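Local coordinates for protein acetyltransferase (Vibrio fischeri, PDB 3JVN) that is a probable GNAT-type acyltransferase, likely moving an acetyl group from acetyl-CoA to an acceptor not yet defined, at residues 5-10 with 110-115; 14-19 with 68-73; 87-92 with 115-120; 94-99 with 104-109. All coordinates share one frame; numbering follows the deposited sequence.

Contact 1 of 4, residues 5-10 with 110-115; sequences IRRAKE and MMRIEQ. With SO4 (sulfate ion), chain B.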
loop_
_atom_site.group_PDB
_atom_site.type_symbol
_atom_site.label_atom_id
_atom_site.label_comp_id
_atom_site.label_asym_id
_atom_site.label_seq_id
_atom_site.Cartn_x
_atom_site.Cartn_y
_atom_site.Cartn_z
ATOM N N ILE A 5 10.301 -25.291 -9.618
ATOM C CA ILE A 5 9.958 -24.331 -8.574
ATOM C C ILE A 5 9.015 -24.963 -7.554
ATOM O O ILE A 5 8.009 -25.582 -7.915
ATOM C CB ILE A 5 9.297 -23.054 -9.159
ATOM C CG1 ILE A 5 10.330 -22.225 -9.923
ATOM C CG2 ILE A 5 8.718 -22.205 -8.038
ATOM C CD1 ILE A 5 10.857 -22.891 -11.164
ATOM N N ARG A 6 9.351 -24.812 -6.277
ATOM C CA ARG A 6 8.542 -25.380 -5.202
ATOM C C ARG A 6 8.602 -24.590 -3.905
ATOM O O ARG A 6 9.472 -23.741 -3.718
ATOM C CB ARG A 6 8.976 -26.820 -4.918
ATOM C CG ARG A 6 10.478 -27.030 -4.901
ATOM C CD ARG A 6 10.873 -28.346 -4.217
ATOM N NE ARG A 6 11.110 -28.145 -2.787
ATOM C CZ ARG A 6 12.311 -28.164 -2.205
ATOM N NH1 ARG A 6 12.421 -27.957 -0.900
ATOM N NH2 ARG A 6 13.399 -28.417 -2.918
ATOM N N ARG A 7 7.657 -24.863 -3.014
ATOM C CA ARG A 7 7.633 -24.190 -1.728
ATOM C C ARG A 7 8.780 -24.786 -0.915
ATOM O O ARG A 7 8.993 -26.000 -0.914
ATOM C CB ARG A 7 6.311 -24.440 -1.004
ATOM C CG ARG A 7 6.145 -25.859 -0.530
ATOM C CD ARG A 7 5.096 -25.970 0.549
ATOM N NE ARG A 7 3.800 -26.415 0.047
ATOM C CZ ARG A 7 2.984 -25.686 -0.706
ATOM N NH1 ARG A 7 1.825 -26.194 -1.103
ATOM N NH2 ARG A 7 3.319 -24.452 -1.061
ATOM N N ALA A 8 9.528 -23.922 -0.240
ATOM C CA ALA A 8 10.657 -24.346 0.577
ATOM C C ALA A 8 10.222 -25.238 1.736
ATOM O O ALA A 8 9.040 -25.347 2.059
ATOM C CB ALA A 8 11.390 -23.130 1.108
ATOM N N LYS A 9 11.202 -25.880 2.354
ATOM C CA LYS A 9 10.956 -26.772 3.473
ATOM C C LYS A 9 12.030 -26.590 4.533
ATOM O O LYS A 9 13.071 -25.977 4.284
ATOM C CB LYS A 9 10.951 -28.229 3.007
ATOM C CG LYS A 9 9.855 -28.592 2.018
ATOM C CD LYS A 9 9.804 -30.102 1.821
ATOM C CE LYS A 9 11.133 -30.644 1.295
ATOM N NZ LYS A 9 11.225 -32.134 1.308
ATOM N N GLU A 10 11.768 -27.133 5.716
ATOM C CA GLU A 10 12.698 -27.046 6.828
ATOM C C GLU A 10 14.059 -27.655 6.441
ATOM O O GLU A 10 15.095 -27.296 7.014
ATOM C CB GLU A 10 12.102 -27.768 8.040
ATOM C CG GLU A 10 12.816 -27.500 9.358
ATOM C CD GLU A 10 12.227 -28.290 10.524
ATOM O OE1 GLU A 10 12.147 -29.538 10.411
ATOM O OE2 GLU A 10 11.868 -27.671 11.557
HETATM N N MSE A 110 9.057 -15.313 -9.644
HETATM C CA MSE A 110 8.116 -14.210 -9.500
HETATM C C MSE A 110 6.741 -14.704 -9.929
HETATM O O MSE A 110 5.713 -14.227 -9.450
HETATM C CB MSE A 110 8.520 -13.036 -10.398
HETATM C CG MSE A 110 9.575 -12.093 -9.809
HETATM SE SE MSE A 110 8.899 -11.064 -8.278
HETATM C CE MSE A 110 7.058 -10.857 -8.886
HETATM N N MSE A 111 6.748 -15.660 -10.854
HETATM C CA MSE A 111 5.529 -16.248 -11.397
HETATM C C MSE A 111 4.818 -17.074 -10.334
HETATM O O MSE A 111 3.587 -17.059 -10.223
HETATM C CB MSE A 111 5.875 -17.148 -12.589
HETATM C CG MSE A 111 5.013 -16.919 -13.830
HETATM SE SE MSE A 111 5.315 -15.177 -14.661
HETATM C CE MSE A 111 3.950 -14.151 -13.738
ATOM N N ARG A 112 5.607 -17.809 -9.560
ATOM C CA ARG A 112 5.068 -18.651 -8.508
ATOM C C ARG A 112 4.462 -17.805 -7.381
ATOM O O ARG A 112 3.286 -17.958 -7.047
ATOM C CB ARG A 112 6.171 -19.550 -7.940
ATOM C CG ARG A 112 5.684 -20.528 -6.882
ATOM C CD ARG A 112 4.786 -21.607 -7.485
ATOM N NE ARG A 112 4.144 -22.445 -6.471
ATOM C CZ ARG A 112 3.299 -21.984 -5.547
ATOM N NH1 ARG A 112 2.986 -20.690 -5.500
ATOM N NH2 ARG A 112 2.763 -22.819 -4.668
ATOM N N ILE A 113 5.253 -16.904 -6.804
ATOM C CA ILE A 113 4.744 -16.091 -5.712
ATOM C C ILE A 113 3.461 -15.330 -6.063
ATOM O O ILE A 113 2.580 -15.167 -5.207
ATOM C CB ILE A 113 5.825 -15.111 -5.170
ATOM C CG1 ILE A 113 5.291 -14.430 -3.899
ATOM C CG2 ILE A 113 6.223 -14.092 -6.229
ATOM C CD1 ILE A 113 6.371 -13.833 -2.994
ATOM N N GLU A 114 3.347 -14.875 -7.312
ATOM C CA GLU A 114 2.155 -14.150 -7.754
ATOM C C GLU A 114 0.965 -15.107 -7.857
ATOM O O GLU A 114 -0.181 -14.706 -7.689
ATOM C CB GLU A 114 2.392 -13.498 -9.117
ATOM C CG GLU A 114 3.510 -12.467 -9.168
ATOM C CD GLU A 114 3.719 -11.909 -10.574
ATOM O OE1 GLU A 114 4.684 -11.143 -10.787
ATOM O OE2 GLU A 114 2.916 -12.245 -11.470
ATOM N N GLN A 115 1.236 -16.373 -8.136
ATOM C CA GLN A 115 0.160 -17.343 -8.237
ATOM C C GLN A 115 -0.559 -17.402 -6.898
ATOM O O GLN A 115 -1.773 -17.225 -6.833
ATOM C CB GLN A 115 0.725 -18.711 -8.587
ATOM C CG GLN A 115 -0.318 -19.767 -8.879
ATOM C CD GLN A 115 0.310 -21.145 -9.001
ATOM O OE1 GLN A 115 0.722 -21.736 -8.001
ATOM N NE2 GLN A 115 0.402 -21.657 -10.227
HETATM S S SO4 B . 4.421 -25.962 -4.836
HETATM O O1 SO4 B . 5.281 -26.259 -3.667
HETATM O O2 SO4 B . 3.159 -25.362 -4.371
HETATM O O3 SO4 B . 4.118 -27.221 -5.543
HETATM O O4 SO4 B . 5.119 -25.033 -5.756
#

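Contact 2 of 4, residues 14-19 with 68-73; sequences YCLNSL and IGFITG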
loop_
_atom_site.group_PDB
_atom_site.type_symbol
_atom_site.label_atom_id
_atom_site.label_comp_id
_atom_site.label_asym_id
_atom_site.label_seq_id
_atom_site.Cartn_x
_atom_site.Cartn_y
_atom_site.Cartn_z
ATOM N N TYR A 14 19.351 -25.001 5.708
ATOM C CA TYR A 14 20.806 -25.024 5.658
ATOM C C TYR A 14 21.303 -24.326 4.377
ATOM O O TYR A 14 22.162 -23.446 4.437
ATOM C CB TYR A 14 21.301 -26.478 5.725
ATOM C CG TYR A 14 22.772 -26.606 6.044
ATOM C CD1 TYR A 14 23.228 -26.621 7.368
ATOM C CD2 TYR A 14 23.717 -26.652 5.022
ATOM C CE1 TYR A 14 24.596 -26.676 7.663
ATOM C CE2 TYR A 14 25.077 -26.696 5.300
ATOM C CZ TYR A 14 25.513 -26.708 6.618
ATOM O OH TYR A 14 26.866 -26.724 6.869
ATOM N N CYS A 15 20.742 -24.710 3.230
ATOM C CA CYS A 15 21.106 -24.124 1.935
ATOM C C CYS A 15 20.788 -22.639 1.928
ATOM O O CYS A 15 21.599 -21.801 1.518
ATOM C CB CYS A 15 20.309 -24.777 0.808
ATOM S SG CYS A 15 20.217 -26.568 0.929
ATOM N N LEU A 16 19.583 -22.322 2.383
ATOM C CA LEU A 16 19.132 -20.949 2.422
ATOM C C LEU A 16 20.072 -20.018 3.187
ATOM O O LEU A 16 20.307 -18.902 2.741
ATOM C CB LEU A 16 17.693 -20.906 2.958
ATOM C CG LEU A 16 16.742 -21.677 2.017
ATOM C CD1 LEU A 16 15.300 -21.606 2.500
ATOM C CD2 LEU A 16 16.849 -21.086 0.605
ATOM N N ASN A 17 20.620 -20.465 4.318
ATOM C CA ASN A 17 21.561 -19.630 5.077
ATOM C C ASN A 17 22.692 -19.149 4.164
ATOM O O ASN A 17 23.067 -17.975 4.190
ATOM C CB ASN A 17 22.160 -20.396 6.262
ATOM C CG ASN A 17 21.205 -20.491 7.435
ATOM O OD1 ASN A 17 20.321 -19.650 7.594
ATOM N ND2 ASN A 17 21.392 -21.498 8.275
ATOM N N SER A 18 23.207 -20.068 3.349
ATOM C CA SER A 18 24.287 -19.803 2.400
ATOM C C SER A 18 23.886 -18.891 1.248
ATOM O O SER A 18 24.618 -17.977 0.909
ATOM C CB SER A 18 24.815 -21.128 1.841
ATOM O OG SER A 18 25.702 -20.900 0.768
ATOM N N LEU A 19 22.737 -19.147 0.635
ATOM C CA LEU A 19 22.276 -18.315 -0.476
ATOM C C LEU A 19 21.822 -16.956 0.057
ATOM O O LEU A 19 21.915 -15.942 -0.636
ATOM C CB LEU A 19 21.115 -18.990 -1.224
ATOM C CG LEU A 19 21.355 -20.372 -1.842
ATOM C CD1 LEU A 19 20.029 -21.001 -2.266
ATOM C CD2 LEU A 19 22.291 -20.251 -3.015
ATOM N N ILE A 68 19.194 -23.650 -6.697
ATOM C CA ILE A 68 19.941 -22.597 -7.373
ATOM C C ILE A 68 19.262 -21.236 -7.296
ATOM O O ILE A 68 19.697 -20.274 -7.934
ATOM C CB ILE A 68 20.219 -22.966 -8.868
ATOM C CG1 ILE A 68 18.944 -23.501 -9.551
ATOM C CG2 ILE A 68 21.347 -23.991 -8.952
ATOM C CD1 ILE A 68 17.971 -22.428 -9.984
ATOM N N GLY A 69 18.203 -21.151 -6.498
ATOM C CA GLY A 69 17.507 -19.888 -6.358
ATOM C C GLY A 69 16.319 -19.941 -5.418
ATOM O O GLY A 69 15.804 -21.010 -5.107
ATOM N N PHE A 70 15.893 -18.773 -4.953
ATOM C CA PHE A 70 14.746 -18.677 -4.061
ATOM C C PHE A 70 14.168 -17.261 -4.132
ATOM O O PHE A 70 14.801 -16.333 -4.642
ATOM C CB PHE A 70 15.147 -19.011 -2.612
ATOM C CG PHE A 70 16.012 -17.968 -1.964
ATOM C CD1 PHE A 70 17.380 -17.900 -2.239
ATOM C CD2 PHE A 70 15.449 -17.005 -1.135
ATOM C CE1 PHE A 70 18.168 -16.875 -1.700
ATOM C CE2 PHE A 70 16.223 -15.983 -0.596
ATOM C CZ PHE A 70 17.580 -15.917 -0.879
ATOM N N ILE A 71 12.947 -17.113 -3.638
ATOM C CA ILE A 71 12.278 -15.825 -3.613
ATOM C C ILE A 71 11.541 -15.827 -2.286
ATOM O O ILE A 71 11.154 -16.887 -1.793
ATOM C CB ILE A 71 11.298 -15.639 -4.824
ATOM C CG1 ILE A 71 10.697 -14.219 -4.784
ATOM C CG2 ILE A 71 10.240 -16.730 -4.825
ATOM C CD1 ILE A 71 9.908 -13.848 -6.022
ATOM N N THR A 72 11.364 -14.642 -1.706
ATOM C CA THR A 72 10.723 -14.522 -0.404
ATOM C C THR A 72 9.685 -13.404 -0.361
ATOM O O THR A 72 9.958 -12.300 -0.826
ATOM C CB THR A 72 11.820 -14.311 0.699
ATOM O OG1 THR A 72 11.445 -14.994 1.906
ATOM C CG2 THR A 72 12.012 -12.843 0.994
ATOM N N GLY A 73 8.506 -13.685 0.200
ATOM C CA GLY A 73 7.462 -12.672 0.283
ATOM C C GLY A 73 6.521 -12.883 1.461
ATOM O O GLY A 73 6.435 -14.000 1.980
#

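Contact 3 of 4, residues 87-92 with 115-120; sequences MMATID and QELKDY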
loop_
_atom_site.group_PDB
_atom_site.type_symbol
_atom_site.label_atom_id
_atom_site.label_comp_id
_atom_site.label_asym_id
_atom_site.label_seq_id
_atom_site.Cartn_x
_atom_site.Cartn_y
_atom_site.Cartn_z
HETATM N N MSE A 87 -6.300 -6.712 1.961
HETATM C CA MSE A 87 -5.220 -7.672 1.847
HETATM C C MSE A 87 -4.162 -7.237 0.841
HETATM O O MSE A 87 -4.457 -6.966 -0.324
HETATM C CB MSE A 87 -5.758 -9.045 1.453
HETATM C CG MSE A 87 -4.659 -10.107 1.255
HETATM SE SE MSE A 87 -3.774 -10.682 2.895
HETATM C CE MSE A 87 -4.014 -12.589 2.691
HETATM N N MSE A 88 -2.920 -7.171 1.305
HETATM C CA MSE A 88 -1.807 -6.796 0.448
HETATM C C MSE A 88 -0.639 -7.697 0.775
HETATM O O MSE A 88 -0.708 -8.514 1.696
HETATM C CB MSE A 88 -1.406 -5.342 0.684
HETATM C CG MSE A 88 -2.540 -4.351 0.580
HETATM SE SE MSE A 88 -1.862 -2.549 0.645
HETATM C CE MSE A 88 -3.505 -1.603 0.275
ATOM N N ALA A 89 0.440 -7.545 0.025
ATOM C CA ALA A 89 1.615 -8.357 0.254
ATOM C C ALA A 89 2.889 -7.630 -0.135
ATOM O O ALA A 89 2.852 -6.545 -0.718
ATOM C CB ALA A 89 1.512 -9.692 -0.516
ATOM N N THR A 90 4.020 -8.255 0.179
ATOM C CA THR A 90 5.329 -7.684 -0.120
ATOM C C THR A 90 6.317 -8.769 -0.566
ATOM O O THR A 90 6.426 -9.819 0.065
ATOM C CB THR A 90 5.931 -6.975 1.131
ATOM O OG1 THR A 90 4.939 -6.134 1.731
ATOM C CG2 THR A 90 7.130 -6.123 0.741
ATOM N N ILE A 91 7.023 -8.510 -1.659
ATOM C CA ILE A 91 8.041 -9.432 -2.144
ATOM C C ILE A 91 9.312 -8.833 -1.563
ATOM O O ILE A 91 9.673 -7.693 -1.866
ATOM C CB ILE A 91 8.095 -9.473 -3.697
ATOM C CG1 ILE A 91 6.849 -10.185 -4.226
ATOM C CG2 ILE A 91 9.323 -10.224 -4.166
ATOM C CD1 ILE A 91 6.646 -10.082 -5.713
ATOM N N ASP A 92 9.970 -9.602 -0.702
ATOM C CA ASP A 92 11.165 -9.131 -0.028
ATOM C C ASP A 92 12.502 -9.366 -0.748
ATOM O O ASP A 92 13.126 -8.421 -1.231
ATOM C CB ASP A 92 11.197 -9.737 1.381
ATOM C CG ASP A 92 9.957 -9.388 2.188
ATOM O OD1 ASP A 92 9.307 -10.307 2.745
ATOM O OD2 ASP A 92 9.636 -8.179 2.270
ATOM N N GLN A 115 1.236 -16.373 -8.136
ATOM C CA GLN A 115 0.160 -17.343 -8.237
ATOM C C GLN A 115 -0.559 -17.402 -6.898
ATOM O O GLN A 115 -1.773 -17.225 -6.833
ATOM C CB GLN A 115 0.725 -18.711 -8.587
ATOM C CG GLN A 115 -0.318 -19.767 -8.879
ATOM C CD GLN A 115 0.310 -21.145 -9.001
ATOM O OE1 GLN A 115 0.722 -21.736 -8.001
ATOM N NE2 GLN A 115 0.402 -21.657 -10.227
ATOM N N GLU A 116 0.197 -17.655 -5.831
ATOM C CA GLU A 116 -0.361 -17.728 -4.483
ATOM C C GLU A 116 -0.950 -16.388 -4.055
ATOM O O GLU A 116 -1.973 -16.332 -3.370
ATOM C CB GLU A 116 0.717 -18.156 -3.493
ATOM C CG GLU A 116 0.827 -19.662 -3.342
ATOM C CD GLU A 116 -0.220 -20.230 -2.405
ATOM O OE1 GLU A 116 -0.097 -20.022 -1.180
ATOM O OE2 GLU A 116 -1.174 -20.871 -2.895
ATOM N N LEU A 117 -0.294 -15.309 -4.461
ATOM C CA LEU A 117 -0.761 -13.974 -4.137
ATOM C C LEU A 117 -2.130 -13.720 -4.748
ATOM O O LEU A 117 -3.068 -13.348 -4.047
ATOM C CB LEU A 117 0.236 -12.953 -4.661
ATOM C CG LEU A 117 0.902 -12.146 -3.551
ATOM C CD1 LEU A 117 1.214 -13.046 -2.347
ATOM C CD2 LEU A 117 2.167 -11.508 -4.098
ATOM N N LYS A 118 -2.220 -13.922 -6.065
ATOM C CA LYS A 118 -3.445 -13.726 -6.825
ATOM C C LYS A 118 -4.613 -14.513 -6.267
ATOM O O LYS A 118 -5.712 -13.975 -6.091
ATOM C CB LYS A 118 -3.249 -14.134 -8.286
ATOM C CG LYS A 118 -2.922 -12.981 -9.240
ATOM C CD LYS A 118 -1.422 -12.728 -9.391
ATOM C CE LYS A 118 -0.773 -13.716 -10.364
ATOM N NZ LYS A 118 -1.332 -13.598 -11.747
ATOM N N ASP A 119 -4.398 -15.795 -5.993
ATOM C CA ASP A 119 -5.501 -16.577 -5.471
ATOM C C ASP A 119 -5.788 -16.291 -3.994
ATOM O O ASP A 119 -6.706 -16.862 -3.420
ATOM C CB ASP A 119 -5.281 -18.073 -5.772
ATOM C CG ASP A 119 -4.070 -18.633 -5.094
ATOM O OD1 ASP A 119 -3.584 -19.698 -5.531
ATOM O OD2 ASP A 119 -3.612 -18.008 -4.117
ATOM N N TYR A 120 -5.010 -15.389 -3.393
ATOM C CA TYR A 120 -5.225 -14.976 -2.001
ATOM C C TYR A 120 -5.868 -13.586 -1.994
ATOM O O TYR A 120 -5.914 -12.905 -0.962
ATOM C CB TYR A 120 -3.918 -14.899 -1.206
ATOM C CG TYR A 120 -3.683 -16.099 -0.328
ATOM C CD1 TYR A 120 -3.086 -17.245 -0.840
ATOM C CD2 TYR A 120 -4.134 -16.118 0.996
ATOM C CE1 TYR A 120 -2.949 -18.392 -0.071
ATOM C CE2 TYR A 120 -4.006 -17.259 1.790
ATOM C CZ TYR A 120 -3.409 -18.397 1.243
ATOM O OH TYR A 120 -3.273 -19.530 2.016
#

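Contact 4 of 4, residues 94-99 with 104-109; sequences LYIEKE and GVAEQL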
loop_
_atom_site.group_PDB
_atom_site.type_symbol
_atom_site.label_atom_id
_atom_site.label_comp_id
_atom_site.label_asym_id
_atom_site.label_seq_id
_atom_site.Cartn_x
_atom_site.Cartn_y
_atom_site.Cartn_z
ATOM N N LEU A 94 15.120 -12.002 -3.402
ATOM C CA LEU A 94 15.168 -12.928 -4.516
ATOM C C LEU A 94 16.632 -13.090 -4.910
ATOM O O LEU A 94 17.319 -12.103 -5.156
ATOM C CB LEU A 94 14.344 -12.368 -5.682
ATOM C CG LEU A 94 13.852 -13.351 -6.754
ATOM C CD1 LEU A 94 13.034 -12.603 -7.805
ATOM C CD2 LEU A 94 15.036 -14.044 -7.409
ATOM N N TYR A 95 17.113 -14.330 -4.964
ATOM C CA TYR A 95 18.506 -14.571 -5.326
ATOM C C TYR A 95 18.702 -15.729 -6.284
ATOM O O TYR A 95 18.022 -16.750 -6.183
ATOM C CB TYR A 95 19.355 -14.808 -4.069
ATOM C CG TYR A 95 20.800 -15.157 -4.375
ATOM C CD1 TYR A 95 21.212 -16.488 -4.485
ATOM C CD2 TYR A 95 21.746 -14.158 -4.593
ATOM C CE1 TYR A 95 22.529 -16.809 -4.803
ATOM C CE2 TYR A 95 23.066 -14.472 -4.913
ATOM C CZ TYR A 95 23.451 -15.795 -5.016
ATOM O OH TYR A 95 24.755 -16.106 -5.332
ATOM N N ILE A 96 19.640 -15.559 -7.216
ATOM C CA ILE A 96 19.957 -16.599 -8.190
ATOM C C ILE A 96 21.470 -16.762 -8.285
ATOM O O ILE A 96 22.211 -15.781 -8.299
ATOM C CB ILE A 96 19.431 -16.266 -9.614
ATOM C CG1 ILE A 96 17.989 -15.752 -9.553
ATOM C CG2 ILE A 96 19.486 -17.517 -10.484
ATOM C CD1 ILE A 96 17.890 -14.231 -9.468
ATOM N N GLU A 97 21.929 -18.005 -8.336
ATOM C CA GLU A 97 23.353 -18.272 -8.444
ATOM C C GLU A 97 23.851 -17.568 -9.687
ATOM O O GLU A 97 23.190 -17.611 -10.728
ATOM C CB GLU A 97 23.596 -19.766 -8.569
ATOM C CG GLU A 97 23.183 -20.548 -7.341
ATOM C CD GLU A 97 24.138 -20.349 -6.183
ATOM O OE1 GLU A 97 24.070 -21.142 -5.218
ATOM O OE2 GLU A 97 24.950 -19.395 -6.232
ATOM N N LYS A 98 25.012 -16.923 -9.574
ATOM C CA LYS A 98 25.608 -16.183 -10.688
ATOM C C LYS A 98 25.794 -17.098 -11.900
ATOM O O LYS A 98 25.899 -16.639 -13.037
ATOM C CB LYS A 98 26.954 -15.567 -10.256
ATOM C CG LYS A 98 26.836 -14.565 -9.081
ATOM C CD LYS A 98 28.038 -13.598 -8.958
ATOM C CE LYS A 98 28.140 -12.646 -10.173
ATOM N NZ LYS A 98 29.275 -11.639 -10.160
ATOM N N GLU A 99 25.793 -18.402 -11.649
ATOM C CA GLU A 99 25.962 -19.386 -12.707
ATOM C C GLU A 99 24.634 -19.730 -13.391
ATOM O O GLU A 99 24.620 -20.331 -14.467
ATOM C CB GLU A 99 26.583 -20.649 -12.116
ATOM C CG GLU A 99 26.960 -21.696 -13.137
ATOM C CD GLU A 99 27.141 -23.055 -12.512
ATOM O OE1 GLU A 99 27.984 -23.171 -11.597
ATOM O OE2 GLU A 99 26.433 -23.996 -12.928
ATOM N N GLY A 104 15.914 -17.141 -17.007
ATOM C CA GLY A 104 14.490 -17.052 -16.726
ATOM C C GLY A 104 14.037 -17.663 -15.414
ATOM O O GLY A 104 12.838 -17.824 -15.185
ATOM N N VAL A 105 14.988 -18.010 -14.552
ATOM C CA VAL A 105 14.667 -18.598 -13.259
ATOM C C VAL A 105 13.978 -17.572 -12.352
ATOM O O VAL A 105 13.172 -17.928 -11.490
ATOM C CB VAL A 105 15.941 -19.134 -12.578
ATOM C CG1 VAL A 105 15.577 -19.896 -11.316
ATOM C CG2 VAL A 105 16.693 -20.026 -13.546
ATOM N N ALA A 106 14.293 -16.297 -12.558
ATOM C CA ALA A 106 13.681 -15.231 -11.775
ATOM C C ALA A 106 12.186 -15.159 -12.093
ATOM O O ALA A 106 11.362 -15.154 -11.178
ATOM C CB ALA A 106 14.347 -13.901 -12.084
ATOM N N GLU A 107 11.843 -15.115 -13.387
ATOM C CA GLU A 107 10.442 -15.047 -13.819
ATOM C C GLU A 107 9.640 -16.218 -13.286
ATOM O O GLU A 107 8.512 -16.035 -12.841
ATOM C CB GLU A 107 10.318 -15.001 -15.361
ATOM C CG GLU A 107 8.850 -15.077 -15.883
ATOM C CD GLU A 107 8.634 -14.539 -17.318
ATOM O OE1 GLU A 107 8.791 -13.312 -17.545
ATOM O OE2 GLU A 107 8.285 -15.343 -18.221
ATOM N N GLN A 108 10.207 -17.419 -13.323
ATOM C CA GLN A 108 9.473 -18.571 -12.819
ATOM C C GLN A 108 9.297 -18.514 -11.298
ATOM O O GLN A 108 8.434 -19.200 -10.746
ATOM C CB GLN A 108 10.145 -19.878 -13.261
ATOM C CG GLN A 108 11.644 -19.908 -13.098
ATOM C CD GLN A 108 12.292 -21.059 -13.854
ATOM O OE1 GLN A 108 12.099 -21.211 -15.063
ATOM N NE2 GLN A 108 13.077 -21.864 -13.148
ATOM N N LEU A 109 10.101 -17.685 -10.629
ATOM C CA LEU A 109 9.992 -17.513 -9.180
ATOM C C LEU A 109 8.964 -16.412 -8.903
ATOM O O LEU A 109 8.106 -16.555 -8.037
ATOM C CB LEU A 109 11.347 -17.132 -8.573
ATOM C CG LEU A 109 12.405 -18.234 -8.460
ATOM C CD1 LEU A 109 13.725 -17.627 -8.029
ATOM C CD2 LEU A 109 11.960 -19.286 -7.465
#

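Contact 1 of 4, residues 5-10 with 110-115
I5 and R112 make the apolar part of this contact, and a sulfate ion, probably from the crystallisation liquor, makes the polar part. The CG2 methyl of I5 lies 3.7 Å from R112 CG and equally far from R112 CB; the two side chains pass alongside each other, running opposite ways.

Three hydrogen bonds hold the anion between strand and helix. The backbone N of R7 gives one to sulfate O1 at 2.8 Å (N-H...O 160°). The guanidinium of R112 gives two along one edge: NE reaches O4 at 2.9 Å (154°) and NH2 reaches O2 at 2.6 Å (165°), with the sulfur in the guanidinium plane. R112 leaves the helix with CG anti to its backbone N and then bends at chi2, which turns this edge to the ion. Q115 OE1 lies 3.5 Å above the centre of one R112 face.

R7 presents a guanidinium face, not an edge, to sulfate O2. R7 NH2 stands 4.0 Å from R112 NH2, both guanidinium groups bordering on sulfate O2, so the two arginines gather round the same anion.

Strand 4-7 is an edge strand of the sheet within this chain, paired antiparallel with 56-62 through R6 and V60. R112 rests on Y59 of strand 56-62, while I113 and M110 carry helix 105-118 inward over strands 67-79 and 86-96.

Contact 2 of 4, residues 14-19 with 68-73
L19 N donates to C15 O at 3.0 Å, an ordinary helical bond that fixes the turn from which L16 and L19 reach F70. Across the contact itself the packing is wholly apolar and buried, with about 183 Å² lost between the segments.

F70 is the strand residue that meets both leucines. Its CG takes the position between the backbone N and the carbonyl carbon (chi1 70°), placing the ring against the helix. L19 CB lies 3.7 Å from F70 CE1, and its CD1 methyl is 4.1 Å from F70 CD1. L16 works nearer the root of the same side chain: its CD2 is 4.1 Å from F70 CG and 4.2 Å from F70 CB. L19 passes alongside F70 in the opposite direction, whereas L16 crosses it at a slant.

I68 and G69 form a classic beta bulge opposite A61, just before F70 in strand 67-79.

The sheet separates two helices here. F70 faces helix 13-30, with V60 and Y95 of the flanking strands beside it, whereas I71, the next residue, packs on L109, M110 and I113 of helix 105-118. The sheet is thus flanked by helices on both faces, an arrangement consistent with the GNAT fold.

Contact 3 of 4, residues 87-92 with 115-120
M87, a selenomethionine near the start of strand 86-96, meets Y120, just past the end of helix 105-118, in the beta-alpha-beta unit completed by strand 124-127. With the first side-chain bond directed opposite the backbone N (chi1 178°), M87 CG lies 3.8 Å from the carbonyl O of Y120. Bends at chi2 and chi3 then carry the terminal CE to 3.9 Å from Y120 CD2, meeting the ring at a slant. E116 O lies in the ring plane at an edge, and F75 meets the same ring with the planes about 35° apart.

M88 points away from the helix, and packs on F126 of the second subunit. A89 turns back toward the helix and touches L117: its CB is 3.8 Å from L117 CD1 and 4.0 Å from L117 CG. The strand carries only a methyl here, and the CA atoms of the pair are 7.5 Å apart. I125 of the parallel strand 124-127 borders both residues, so the packing involves all three elements of the unit.

T90 again faces away, onto H74 and C76. I91 continues the helix-facing row more loosely: its CG1 lies 4.9 Å from L117 CD2, but 3.9 Å from I113 CD1, one turn earlier in the helix.

Contact 4 of 4, residues 94-99 with 104-109
Between L94 and I96 on one side and V105, A106 and L109 on the other no flat group takes part; the meeting surfaces are aliphatic. The aromatic ring of this strand, Y95, starts away from the helix and packs on the other face of the sheet with F70, K22 and L23. This is the first half of the beta-alpha-beta crossover of the GNAT fold, where strand 86-96 hands over to helix 105-118 through a loop. In GNAT enzymes the R/Q-x-x-G-x-G/A loop usually binds the coenzyme A pyrophosphate through backbone amides; R101, G104 and A106 fit that pattern. G104 has a positive phi (76°), which favours glycine.

The strand and helix axes approach to 9.4 Å and run roughly antiparallel, at 147°. I96 splits its branches between two consecutive residues, V105 and A106: CG2 stands 4.4 Å from V105 CB, and CD1 stands 4.4 Å from A106 CB. The carbonyl O of I96 accepts a hydrogen bond from R101 NH1, tying the strand end to the loop.

Further back along the strand, L94 has CG trans to the backbone N (chi1 -159°), which carries its CD2 methyl out to L109 CD1 at 3.9 Å.

From the N terminus, strand 4-7 supplies the first half of contact 1 and helix 13-30 the first half of contact 2. Contact 2 closes first, at 68-73, joining that helix to a central strand. The next strand, 86-96, opens contact 3 and then contact 4. Contact 4 closes almost at once, at 104-109, nested inside the loops of both contact 1 and contact 3. Helix 105-118 then closes contact 1 before contact 3, so these two cross, sharing Q115. Contact 2 lies within the loop of contact 1 and in series with contacts 3 and 4. Contacts 1, 3 and 4 set one helix on the sheet; contact 2 sets helix 13-30 on its other face.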